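Local coordinates for protein trichothecene 3-O-acetyltransferase TRI101 (Fusarium sporotrichioides, PDB 2ZBA) that transfers an acetyl group from acetyl coenzyme A to the 3-hydroxyl of trichothecene mycotoxins during their biosynthesis in Fusarium, at residues Y29-P37 / W388-F398; F62-K70 / N140-L148. One frame throughout, in Å; residues are numbered along the deposited sequence. Where two conformers were deposited one is given.

Contact 1. Residues Y29-P37 / W388-F398; sequences YTQISLVYP and WAKVGCWEYDF. With COA (coenzyme A), chain E.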
loop_
_atom_site.group_PDB
_atom_site.type_symbol
_atom_site.label_atom_id
_atom_site.label_comp_id
_atom_site.label_asym_id
_atom_site.label_seq_id
_atom_site.Cartn_x
_atom_site.Cartn_y
_atom_site.Cartn_z
ATOM N N TYR A 29 -6.826 -6.552 -4.165
ATOM C CA TYR A 29 -7.407 -5.226 -3.964
ATOM C C TYR A 29 -6.716 -4.508 -2.819
ATOM O O TYR A 29 -6.613 -5.039 -1.717
ATOM C CB TYR A 29 -8.920 -5.289 -3.717
ATOM C CG TYR A 29 -9.688 -5.356 -5.001
ATOM C CD1 TYR A 29 -10.067 -6.589 -5.549
ATOM C CD2 TYR A 29 -10.018 -4.206 -5.687
ATOM C CE1 TYR A 29 -10.759 -6.662 -6.762
ATOM C CE2 TYR A 29 -10.716 -4.262 -6.893
ATOM C CZ TYR A 29 -11.085 -5.488 -7.415
ATOM O OH TYR A 29 -11.767 -5.535 -8.602
ATOM N N THR A 30 -6.216 -3.309 -3.099
ATOM C CA THR A 30 -5.736 -2.424 -2.038
ATOM C C THR A 30 -6.915 -1.747 -1.352
ATOM O O THR A 30 -7.772 -1.173 -2.020
ATOM C CB THR A 30 -4.777 -1.355 -2.580
ATOM O OG1 THR A 30 -3.640 -1.996 -3.169
ATOM C CG2 THR A 30 -4.281 -0.432 -1.440
ATOM N N GLN A 31 -6.931 -1.803 -0.018
ATOM C CA GLN A 31 -8.011 -1.238 0.799
ATOM C C GLN A 31 -7.512 -0.144 1.758
ATOM O O GLN A 31 -6.432 -0.274 2.320
ATOM C CB GLN A 31 -8.670 -2.329 1.645
ATOM C CG GLN A 31 -9.310 -3.472 0.876
ATOM C CD GLN A 31 -9.611 -4.637 1.761
ATOM O OE1 GLN A 31 -8.914 -4.867 2.763
ATOM N NE2 GLN A 31 -10.657 -5.407 1.411
ATOM N N ILE A 32 -8.314 0.913 1.945
ATOM C CA ILE A 32 -8.007 1.961 2.935
ATOM C C ILE A 32 -9.302 2.512 3.546
ATOM O O ILE A 32 -10.281 2.738 2.840
ATOM C CB ILE A 32 -7.125 3.107 2.342
ATOM C CG1 ILE A 32 -6.619 4.065 3.437
ATOM C CG2 ILE A 32 -7.876 3.874 1.252
ATOM C CD1 ILE A 32 -5.467 3.532 4.291
ATOM N N SER A 33 -9.307 2.711 4.866
ATOM C CA SER A 33 -10.526 3.169 5.544
ATOM C C SER A 33 -10.320 4.521 6.191
ATOM O O SER A 33 -9.336 4.719 6.911
ATOM C CB SER A 33 -10.974 2.187 6.622
ATOM O OG SER A 33 -11.294 0.949 6.067
ATOM N N LEU A 34 -11.264 5.432 5.951
ATOM C CA LEU A 34 -11.237 6.762 6.567
ATOM C C LEU A 34 -12.412 6.862 7.526
ATOM O O LEU A 34 -13.558 6.718 7.106
ATOM C CB LEU A 34 -11.308 7.871 5.520
ATOM C CG LEU A 34 -10.042 8.198 4.705
ATOM C CD1 LEU A 34 -9.373 6.955 4.055
ATOM C CD2 LEU A 34 -10.334 9.281 3.652
ATOM N N VAL A 35 -12.111 7.091 8.805
ATOM C CA VAL A 35 -13.118 7.197 9.879
ATOM C C VAL A 35 -13.385 8.662 10.288
ATOM O O VAL A 35 -12.441 9.427 10.524
ATOM C CB VAL A 35 -12.678 6.398 11.113
ATOM C CG1 VAL A 35 -13.817 6.297 12.151
ATOM C CG2 VAL A 35 -12.180 4.998 10.687
ATOM N N TYR A 36 -14.673 9.017 10.381
ATOM C CA TYR A 36 -15.159 10.347 10.772
ATOM C C TYR A 36 -16.236 10.217 11.873
ATOM O O TYR A 36 -17.025 9.263 11.848
ATOM C CB TYR A 36 -15.825 11.067 9.601
ATOM C CG TYR A 36 -15.019 11.216 8.328
ATOM C CD1 TYR A 36 -14.409 12.425 8.000
ATOM C CD2 TYR A 36 -14.907 10.154 7.430
ATOM C CE1 TYR A 36 -13.675 12.557 6.810
ATOM C CE2 TYR A 36 -14.196 10.272 6.254
ATOM C CZ TYR A 36 -13.580 11.457 5.943
ATOM O OH TYR A 36 -12.868 11.537 4.763
ATOM N N PRO A 37 -16.278 11.174 12.834
ATOM C CA PRO A 37 -17.415 11.221 13.768
ATOM C C PRO A 37 -18.651 11.777 13.055
ATOM O O PRO A 37 -18.516 12.569 12.121
ATOM C CB PRO A 37 -16.948 12.210 14.845
ATOM C CG PRO A 37 -16.026 13.157 14.117
ATOM C CD PRO A 37 -15.300 12.252 13.101
ATOM N N TRP A 388 3.045 3.722 3.180
ATOM C CA TRP A 388 2.032 4.639 2.680
ATOM C C TRP A 388 2.121 5.990 3.367
ATOM O O TRP A 388 1.175 6.774 3.293
ATOM C CB TRP A 388 0.621 4.085 2.944
ATOM C CG TRP A 388 0.290 2.794 2.214
ATOM C CD1 TRP A 388 1.071 2.117 1.336
ATOM C CD2 TRP A 388 -0.951 2.091 2.272
ATOM N NE1 TRP A 388 0.408 1.012 0.856
ATOM C CE2 TRP A 388 -0.840 0.975 1.415
ATOM C CE3 TRP A 388 -2.151 2.295 2.973
ATOM C CZ2 TRP A 388 -1.881 0.055 1.247
ATOM C CZ3 TRP A 388 -3.184 1.383 2.801
ATOM C CH2 TRP A 388 -3.045 0.285 1.936
ATOM N N ALA A 389 3.245 6.252 4.030
ATOM C CA ALA A 389 3.439 7.467 4.850
ATOM C C ALA A 389 3.088 8.745 4.131
ATOM O O ALA A 389 2.570 9.655 4.740
ATOM C CB ALA A 389 4.867 7.542 5.369
ATOM N N LYS A 390 3.383 8.803 2.831
ATOM C CA LYS A 390 3.169 10.018 2.005
ATOM C C LYS A 390 1.761 10.215 1.424
ATOM O O LYS A 390 1.447 11.293 0.900
ATOM C CB LYS A 390 4.189 10.086 0.857
ATOM C CG LYS A 390 5.631 10.310 1.314
ATOM C CD LYS A 390 6.513 10.694 0.128
ATOM C CE LYS A 390 7.867 11.216 0.575
ATOM N NZ LYS A 390 8.595 11.884 -0.561
ATOM N N VAL A 391 0.909 9.201 1.518
ATOM C CA VAL A 391 -0.422 9.360 0.952
ATOM C C VAL A 391 -1.213 10.407 1.739
ATOM O O VAL A 391 -1.059 10.532 2.967
ATOM C CB VAL A 391 -1.204 8.040 0.751
ATOM C CG1 VAL A 391 -0.292 6.886 0.377
ATOM C CG2 VAL A 391 -2.060 7.732 1.916
ATOM N N GLY A 392 -2.007 11.184 1.026
ATOM C CA GLY A 392 -2.599 12.390 1.618
ATOM C C GLY A 392 -3.997 12.247 2.221
ATOM O O GLY A 392 -4.700 13.236 2.368
ATOM N N CYS A 393 -4.392 11.023 2.589
ATOM C CA CYS A 393 -5.795 10.731 2.955
ATOM C C CYS A 393 -6.343 11.443 4.204
ATOM O O CYS A 393 -7.566 11.603 4.329
ATOM C CB CYS A 393 -6.021 9.228 3.081
ATOM S SG CYS A 393 -6.497 8.394 1.549
ATOM N N TRP A 394 -5.461 11.843 5.128
ATOM C CA TRP A 394 -5.857 12.586 6.337
ATOM C C TRP A 394 -6.442 13.968 6.033
ATOM O O TRP A 394 -6.944 14.642 6.944
ATOM C CB TRP A 394 -4.661 12.792 7.287
ATOM C CG TRP A 394 -4.208 11.578 8.038
ATOM C CD1 TRP A 394 -3.187 10.745 7.700
ATOM C CD2 TRP A 394 -4.734 11.093 9.280
ATOM N NE1 TRP A 394 -3.053 9.751 8.640
ATOM C CE2 TRP A 394 -3.989 9.943 9.624
ATOM C CE3 TRP A 394 -5.772 11.508 10.126
ATOM C CZ2 TRP A 394 -4.246 9.207 10.770
ATOM C CZ3 TRP A 394 -6.016 10.787 11.273
ATOM C CH2 TRP A 394 -5.266 9.642 11.580
ATOM N N GLU A 395 -6.347 14.391 4.770
ATOM C CA GLU A 395 -6.767 15.719 4.329
ATOM C C GLU A 395 -8.139 15.802 3.641
ATOM O O GLU A 395 -8.630 16.901 3.390
ATOM C CB GLU A 395 -5.708 16.321 3.391
ATOM C CG GLU A 395 -4.352 16.578 4.065
ATOM C CD GLU A 395 -4.449 17.583 5.206
ATOM O OE1 GLU A 395 -5.186 18.595 5.061
ATOM O OE2 GLU A 395 -3.798 17.351 6.247
ATOM N N TYR A 396 -8.746 14.661 3.309
ATOM C CA TYR A 396 -9.945 14.678 2.472
ATOM C C TYR A 396 -11.200 14.652 3.332
ATOM O O TYR A 396 -11.323 13.826 4.234
ATOM C CB TYR A 396 -9.968 13.519 1.462
ATOM C CG TYR A 396 -8.633 13.222 0.799
ATOM C CD1 TYR A 396 -7.746 14.249 0.468
ATOM C CD2 TYR A 396 -8.273 11.909 0.481
ATOM C CE1 TYR A 396 -6.506 13.972 -0.124
ATOM C CE2 TYR A 396 -7.047 11.624 -0.133
ATOM C CZ TYR A 396 -6.174 12.657 -0.427
ATOM O OH TYR A 396 -4.974 12.396 -1.034
ATOM N N ASP A 397 -12.116 15.570 3.034
ATOM C CA ASP A 397 -13.355 15.726 3.801
ATOM C C ASP A 397 -14.583 15.319 2.984
ATOM O O ASP A 397 -15.608 14.959 3.559
ATOM C CB ASP A 397 -13.489 17.170 4.314
ATOM C CG ASP A 397 -13.537 18.195 3.187
ATOM O OD1 ASP A 397 -12.510 18.857 2.957
ATOM O OD2 ASP A 397 -14.586 18.340 2.524
ATOM N N PHE A 398 -14.453 15.373 1.652
ATOM C CA PHE A 398 -15.479 14.936 0.669
ATOM C C PHE A 398 -16.775 15.765 0.652
ATOM O O PHE A 398 -17.826 15.261 0.232
ATOM C CB PHE A 398 -15.849 13.452 0.850
ATOM C CG PHE A 398 -14.703 12.503 0.691
ATOM C CD1 PHE A 398 -14.293 12.093 -0.573
ATOM C CD2 PHE A 398 -14.045 11.992 1.814
ATOM C CE1 PHE A 398 -13.226 11.201 -0.718
ATOM C CE2 PHE A 398 -12.981 11.107 1.682
ATOM C CZ PHE A 398 -12.570 10.711 0.404
HETATM N N1A COA E . 19.678 16.209 3.119
HETATM C C2A COA E . 19.040 15.929 4.316
HETATM N N3A COA E . 17.753 15.409 4.299
HETATM C C4A COA E . 17.114 15.167 3.119
HETATM C C5A COA E . 17.747 15.451 1.909
HETATM C C6A COA E . 19.044 15.979 1.912
HETATM N N6A COA E . 19.628 16.356 0.771
HETATM N N7A COA E . 16.892 15.123 0.912
HETATM C C8A COA E . 15.748 14.648 1.461
HETATM N N9A COA E . 15.871 14.663 2.826
HETATM C C1B COA E . 14.903 14.125 3.810
HETATM C C2B COA E . 13.663 15.005 3.925
HETATM O O2B COA E . 13.861 16.043 4.862
HETATM C C3B COA E . 12.606 13.992 4.324
HETATM O O3B COA E . 12.909 13.590 5.634
HETATM P P3B COA E . 11.864 13.466 6.855
HETATM O O7A COA E . 10.634 12.751 6.335
HETATM O O8A COA E . 11.439 14.827 7.332
HETATM O O9A COA E . 12.592 12.656 7.880
HETATM C C4B COA E . 13.003 12.790 3.492
HETATM O O4B COA E . 14.418 12.839 3.428
HETATM C C5B COA E . 12.443 12.734 2.080
HETATM O O5B COA E . 13.113 11.652 1.444
HETATM P P1A COA E . 12.344 10.681 0.412
HETATM O O1A COA E . 11.776 11.459 -0.733
HETATM O O2A COA E . 13.194 9.507 -0.013
HETATM O O3A COA E . 11.019 10.138 1.188
HETATM P P2A COA E . 10.965 9.058 2.387
HETATM O O4A COA E . 10.034 9.623 3.438
HETATM O O5A COA E . 12.303 8.620 2.928
HETATM O O6A COA E . 10.296 7.750 1.745
HETATM C CBP COA E . 10.235 5.830 0.294
HETATM C CCP COA E . 11.109 6.758 1.134
HETATM C CDP COA E . 9.576 4.852 1.267
HETATM C CEP COA E . 11.131 5.091 -0.714
HETATM C CAP COA E . 9.173 6.675 -0.414
HETATM O OAP COA E . 9.789 7.608 -1.290
HETATM C C9P COA E . 8.139 5.893 -1.191
HETATM O O9P COA E . 8.428 5.485 -2.496
HETATM N N8P COA E . 6.949 5.656 -0.635
HETATM C C7P COA E . 5.924 4.896 -1.344
HETATM C C6P COA E . 6.103 3.384 -1.204
HETATM C C5P COA E . 4.986 2.664 -1.942
HETATM O O5P COA E . 4.963 2.616 -3.197
HETATM N N4P COA E . 4.043 2.091 -1.204
HETATM C C3P COA E . 2.682 2.002 -1.726
HETATM C C2P COA E . 2.198 0.562 -1.873
HETATM S S1P COA E . 1.009 0.292 -3.224
#

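Contact 2. Residues F62-K70 / N140-L148; sequences FPWVAGQVK and NDPKPVLLL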
loop_
_atom_site.group_PDB
_atom_site.type_symbol
_atom_site.label_atom_id
_atom_site.label_comp_id
_atom_site.label_asym_id
_atom_site.label_seq_id
_atom_site.Cartn_x
_atom_site.Cartn_y
_atom_site.Cartn_z
ATOM N N PHE A 62 -13.525 11.559 -16.065
ATOM C CA PHE A 62 -12.650 10.391 -16.284
ATOM C C PHE A 62 -13.421 9.078 -16.276
ATOM O O PHE A 62 -13.409 8.370 -15.271
ATOM C CB PHE A 62 -11.561 10.325 -15.204
ATOM C CG PHE A 62 -10.936 11.642 -14.905
ATOM C CD1 PHE A 62 -10.064 12.241 -15.821
ATOM C CD2 PHE A 62 -11.219 12.300 -13.710
ATOM C CE1 PHE A 62 -9.485 13.478 -15.553
ATOM C CE2 PHE A 62 -10.643 13.538 -13.431
ATOM C CZ PHE A 62 -9.771 14.128 -14.355
ATOM N N PRO A 63 -14.099 8.742 -17.392
ATOM C CA PRO A 63 -14.946 7.533 -17.469
ATOM C C PRO A 63 -14.312 6.225 -16.971
ATOM O O PRO A 63 -14.984 5.401 -16.314
ATOM C CB PRO A 63 -15.304 7.457 -18.965
ATOM C CG PRO A 63 -15.276 8.906 -19.417
ATOM C CD PRO A 63 -14.129 9.520 -18.650
ATOM N N TRP A 64 -13.022 6.047 -17.246
ATOM C CA TRP A 64 -12.333 4.795 -16.932
ATOM C C TRP A 64 -12.321 4.394 -15.433
ATOM O O TRP A 64 -12.236 3.204 -15.100
ATOM C CB TRP A 64 -10.925 4.816 -17.519
ATOM C CG TRP A 64 -10.046 5.860 -16.953
ATOM C CD1 TRP A 64 -9.769 7.083 -17.496
ATOM C CD2 TRP A 64 -9.305 5.783 -15.726
ATOM N NE1 TRP A 64 -8.908 7.773 -16.680
ATOM C CE2 TRP A 64 -8.601 6.998 -15.589
ATOM C CE3 TRP A 64 -9.149 4.794 -14.738
ATOM C CZ2 TRP A 64 -7.755 7.256 -14.503
ATOM C CZ3 TRP A 64 -8.319 5.060 -13.646
ATOM C CH2 TRP A 64 -7.635 6.280 -13.541
ATOM N N VAL A 65 -12.437 5.376 -14.534
ATOM C CA VAL A 65 -12.452 5.080 -13.091
ATOM C C VAL A 65 -13.586 4.137 -12.739
ATOM O O VAL A 65 -13.487 3.382 -11.779
ATOM C CB VAL A 65 -12.495 6.354 -12.208
ATOM C CG1 VAL A 65 -11.366 7.271 -12.608
ATOM C CG2 VAL A 65 -13.870 7.077 -12.295
ATOM N N ALA A 66 -14.634 4.166 -13.568
ATOM C CA ALA A 66 -15.841 3.360 -13.402
ATOM C C ALA A 66 -15.743 2.002 -14.112
ATOM O O ALA A 66 -16.682 1.188 -14.034
ATOM C CB ALA A 66 -17.055 4.133 -13.916
ATOM N N GLY A 67 -14.600 1.758 -14.766
ATOM C CA GLY A 67 -14.374 0.555 -15.548
ATOM C C GLY A 67 -14.075 -0.689 -14.744
ATOM O O GLY A 67 -14.204 -0.712 -13.504
ATOM N N GLN A 68 -13.669 -1.730 -15.468
ATOM C CA GLN A 68 -13.339 -3.029 -14.897
ATOM C C GLN A 68 -12.084 -3.579 -15.589
ATOM O O GLN A 68 -11.803 -3.246 -16.740
ATOM C CB GLN A 68 -14.520 -4.010 -15.052
ATOM C CG GLN A 68 -14.798 -4.406 -16.495
ATOM C CD GLN A 68 -15.960 -5.349 -16.672
ATOM O OE1 GLN A 68 -15.915 -6.507 -16.255
ATOM N NE2 GLN A 68 -16.998 -4.869 -17.349
ATOM N N VAL A 69 -11.342 -4.423 -14.878
ATOM C CA VAL A 69 -10.153 -5.057 -15.419
ATOM C C VAL A 69 -10.533 -6.394 -16.080
ATOM O O VAL A 69 -11.211 -7.238 -15.496
ATOM C CB VAL A 69 -9.053 -5.214 -14.333
ATOM C CG1 VAL A 69 -7.804 -5.954 -14.878
ATOM C CG2 VAL A 69 -8.646 -3.835 -13.771
ATOM N N LYS A 70 -10.110 -6.548 -17.322
ATOM C CA LYS A 70 -10.362 -7.747 -18.096
ATOM C C LYS A 70 -9.011 -8.271 -18.611
ATOM O O LYS A 70 -8.171 -7.497 -19.074
ATOM C CB LYS A 70 -11.287 -7.389 -19.260
ATOM C CG LYS A 70 -11.511 -8.475 -20.277
ATOM C CD LYS A 70 -11.445 -7.866 -21.686
ATOM C CE LYS A 70 -12.555 -8.398 -22.571
ATOM N NZ LYS A 70 -12.594 -7.670 -23.859
ATOM N N ASN A 140 -14.597 -14.783 -15.305
ATOM C CA ASN A 140 -15.783 -14.137 -15.888
ATOM C C ASN A 140 -16.607 -13.365 -14.870
ATOM O O ASN A 140 -17.676 -12.819 -15.194
ATOM C CB ASN A 140 -16.638 -15.132 -16.682
ATOM C CG ASN A 140 -15.958 -15.577 -17.953
ATOM O OD1 ASN A 140 -15.469 -14.755 -18.723
ATOM N ND2 ASN A 140 -15.903 -16.879 -18.173
ATOM N N ASP A 141 -16.073 -13.318 -13.650
ATOM C CA ASP A 141 -16.593 -12.489 -12.566
ATOM C C ASP A 141 -16.011 -11.083 -12.669
ATOM O O ASP A 141 -14.823 -10.935 -12.970
ATOM C CB ASP A 141 -16.216 -13.101 -11.217
ATOM C CG ASP A 141 -17.030 -14.331 -10.895
ATOM O OD1 ASP A 141 -18.214 -14.386 -11.296
ATOM O OD2 ASP A 141 -16.494 -15.242 -10.234
ATOM N N PRO A 142 -16.847 -10.046 -12.451
ATOM C CA PRO A 142 -16.369 -8.665 -12.554
ATOM C C PRO A 142 -15.198 -8.357 -11.618
ATOM O O PRO A 142 -15.119 -8.884 -10.491
ATOM C CB PRO A 142 -17.600 -7.830 -12.183
ATOM C CG PRO A 142 -18.758 -8.720 -12.467
ATOM C CD PRO A 142 -18.285 -10.102 -12.133
ATOM N N LYS A 143 -14.291 -7.529 -12.116
ATOM C CA LYS A 143 -13.133 -7.077 -11.369
ATOM C C LYS A 143 -13.043 -5.548 -11.499
ATOM O O LYS A 143 -12.237 -5.030 -12.272
ATOM C CB LYS A 143 -11.890 -7.770 -11.929
ATOM C CG LYS A 143 -10.635 -7.644 -11.108
ATOM C CD LYS A 143 -9.456 -8.319 -11.824
ATOM C CE LYS A 143 -9.377 -9.815 -11.535
ATOM N NZ LYS A 143 -8.175 -10.416 -12.215
ATOM N N PRO A 144 -13.895 -4.818 -10.750
ATOM C CA PRO A 144 -13.925 -3.361 -10.893
ATOM C C PRO A 144 -12.592 -2.725 -10.511
ATOM O O PRO A 144 -11.854 -3.264 -9.692
ATOM C CB PRO A 144 -15.030 -2.926 -9.919
ATOM C CG PRO A 144 -15.832 -4.174 -9.641
ATOM C CD PRO A 144 -14.851 -5.296 -9.732
ATOM N N VAL A 145 -12.296 -1.599 -11.136
ATOM C CA VAL A 145 -11.081 -0.810 -10.895
ATOM C C VAL A 145 -11.129 -0.189 -9.477
ATOM O O VAL A 145 -10.135 -0.194 -8.736
ATOM C CB VAL A 145 -10.941 0.261 -12.015
ATOM C CG1 VAL A 145 -9.920 1.363 -11.671
ATOM C CG2 VAL A 145 -10.590 -0.400 -13.334
ATOM N N LEU A 146 -12.314 0.295 -9.101
ATOM C CA LEU A 146 -12.497 1.019 -7.851
ATOM C C LEU A 146 -13.862 0.667 -7.265
ATOM O O LEU A 146 -14.863 0.650 -7.980
ATOM C CB LEU A 146 -12.371 2.529 -8.119
ATOM C CG LEU A 146 -12.079 3.507 -6.967
ATOM C CD1 LEU A 146 -10.638 3.399 -6.457
ATOM C CD2 LEU A 146 -12.364 4.957 -7.409
ATOM N N LEU A 147 -13.896 0.345 -5.975
ATOM C CA LEU A 147 -15.155 0.098 -5.254
ATOM C C LEU A 147 -15.130 0.904 -3.965
ATOM O O LEU A 147 -14.068 1.112 -3.372
ATOM C CB LEU A 147 -15.342 -1.391 -4.901
ATOM C CG LEU A 147 -15.533 -2.528 -5.917
ATOM C CD1 LEU A 147 -14.194 -3.111 -6.325
ATOM C CD2 LEU A 147 -16.361 -3.630 -5.266
ATOM N N LEU A 148 -16.300 1.333 -3.509
ATOM C CA LEU A 148 -16.382 2.097 -2.266
ATOM C C LEU A 148 -17.401 1.467 -1.334
ATOM O O LEU A 148 -18.435 0.959 -1.773
ATOM C CB LEU A 148 -16.732 3.570 -2.546
ATOM C CG LEU A 148 -15.687 4.422 -3.288
ATOM C CD1 LEU A 148 -15.842 4.316 -4.805
ATOM C CD2 LEU A 148 -15.721 5.880 -2.874
HETATM O O HOH W 1 -14.543 1.068 -11.439
HETATM O O HOH W 2 -13.977 -7.897 -15.173
#

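Contact 1. Residues Y29-P37 / W388-F398
L34 meets both C393 and F398 through its two methyl branches. L34 CD1 lies 4.1 Å from C393 SG, while L34 CD2 lies 3.8 Å from F398 CE2, near the plane of the phenyl ring and at its edge. The L34 and F398 side chains cross at about a right angle. Toward the start of strand 29-37, I32 and W388 run past each other in opposite directions; in one of the two modelled conformers of I32, CD1 comes within 3.5 Å of W388 CZ3 at the indole edge. T30 CG2 approaches the benzo end of the W388 indole obliquely, 3.6 Å from W388 CZ2, and the backbone O of Q31 lies in the indole plane. V408 of strand 407-409 packs on I32, L34 and C393.

At the far end of the strand the polar edge begins. Y36 OH donates to Y396 O at 2.8 Å, from above the carbonyl plane (39° out of it), and the same hydroxyl sits at the edge of the F398 ring. The Y396 hydroxyl is bonded to D174. D397 OD2 takes G399 N and a salt bridge from R185, and OD1 a salt bridge from K404.

On the cofactor side, W388 NE1 is 3.3 Å from coenzyme A C2P, and K390 NZ donates to phosphate oxygen O1A at 3.2 Å. The chemistry thus divides: W388 lays its pyrrole edge, NE1 and CD1, against C2P and C3P of the thiol arm while its benzo edge packs on the strand, and K390 would help balance the negative charge of the pyrophosphate.

Contact 2. Residues F62-K70 / N140-L148
W64 reaches V145 with the edge of its indole, W64 CZ3 lying 4.5 Å from V145 CG1 near the ring plane; R201 makes a cation-pi contact with the same ring. Next, V65 O faces the side-chain bases of V145 and L146. Water 1 lies 2.6 Å from V65 O and 2.7 Å from G67 O, within hydrogen-bonding distance of both, while L146 N gives it a weak bond, so a single water spans both segments. G67 O also accepts from V145 N at 3.2 Å, nearly straight at hydrogen (172°).

At Q68 the backbone passes P144 with the CA atoms 4.1 Å apart. A chi1 of 68° and an extended chain beyond CG bring Q68 OE1 to water 2, which donates to it and to V69 O and accepts from K143 N; NE2 turns to P86 O. V69 closes the pairing: its N donates to K143 O at 2.8 Å and 176°, and CB packs on K143 CD. V69 CG2 touches V145 CG2 (4.0 Å), the two side chains crossing at about a right angle.

Two direct bonds flanking a non-hydrogen-bonded pair, Q68 with P144, define an isolated antiparallel beta bridge, here joining strand 68-72 of the three-stranded antiparallel sheet to the entry of strand 146-153 in the five-stranded mixed sheet.

How the contacts relate
The two contacts lie with centres about 20 Å apart in the part of the enzyme built round the five-stranded mixed sheet. That sheet contains strand 29-37 of contact 1 and strand 146-153 of contact 2, with strand 156-164 between them. Along the chain, contact 2 is nested within the 350 residues that contact 1 closes. They also touch directly: Y29 OH is 2.5 Å from P144 O, a probable hydrogen bond, and Y29 CE2 packs on L147 CD1 at 3.7 Å. Through strand 29-37, contact 1 ties to this sheet a late loop whose W388 and K390 line the coenzyme A pocket, whereas contact 2, away from the annotated sites, fastens a small neighbouring sheet to it.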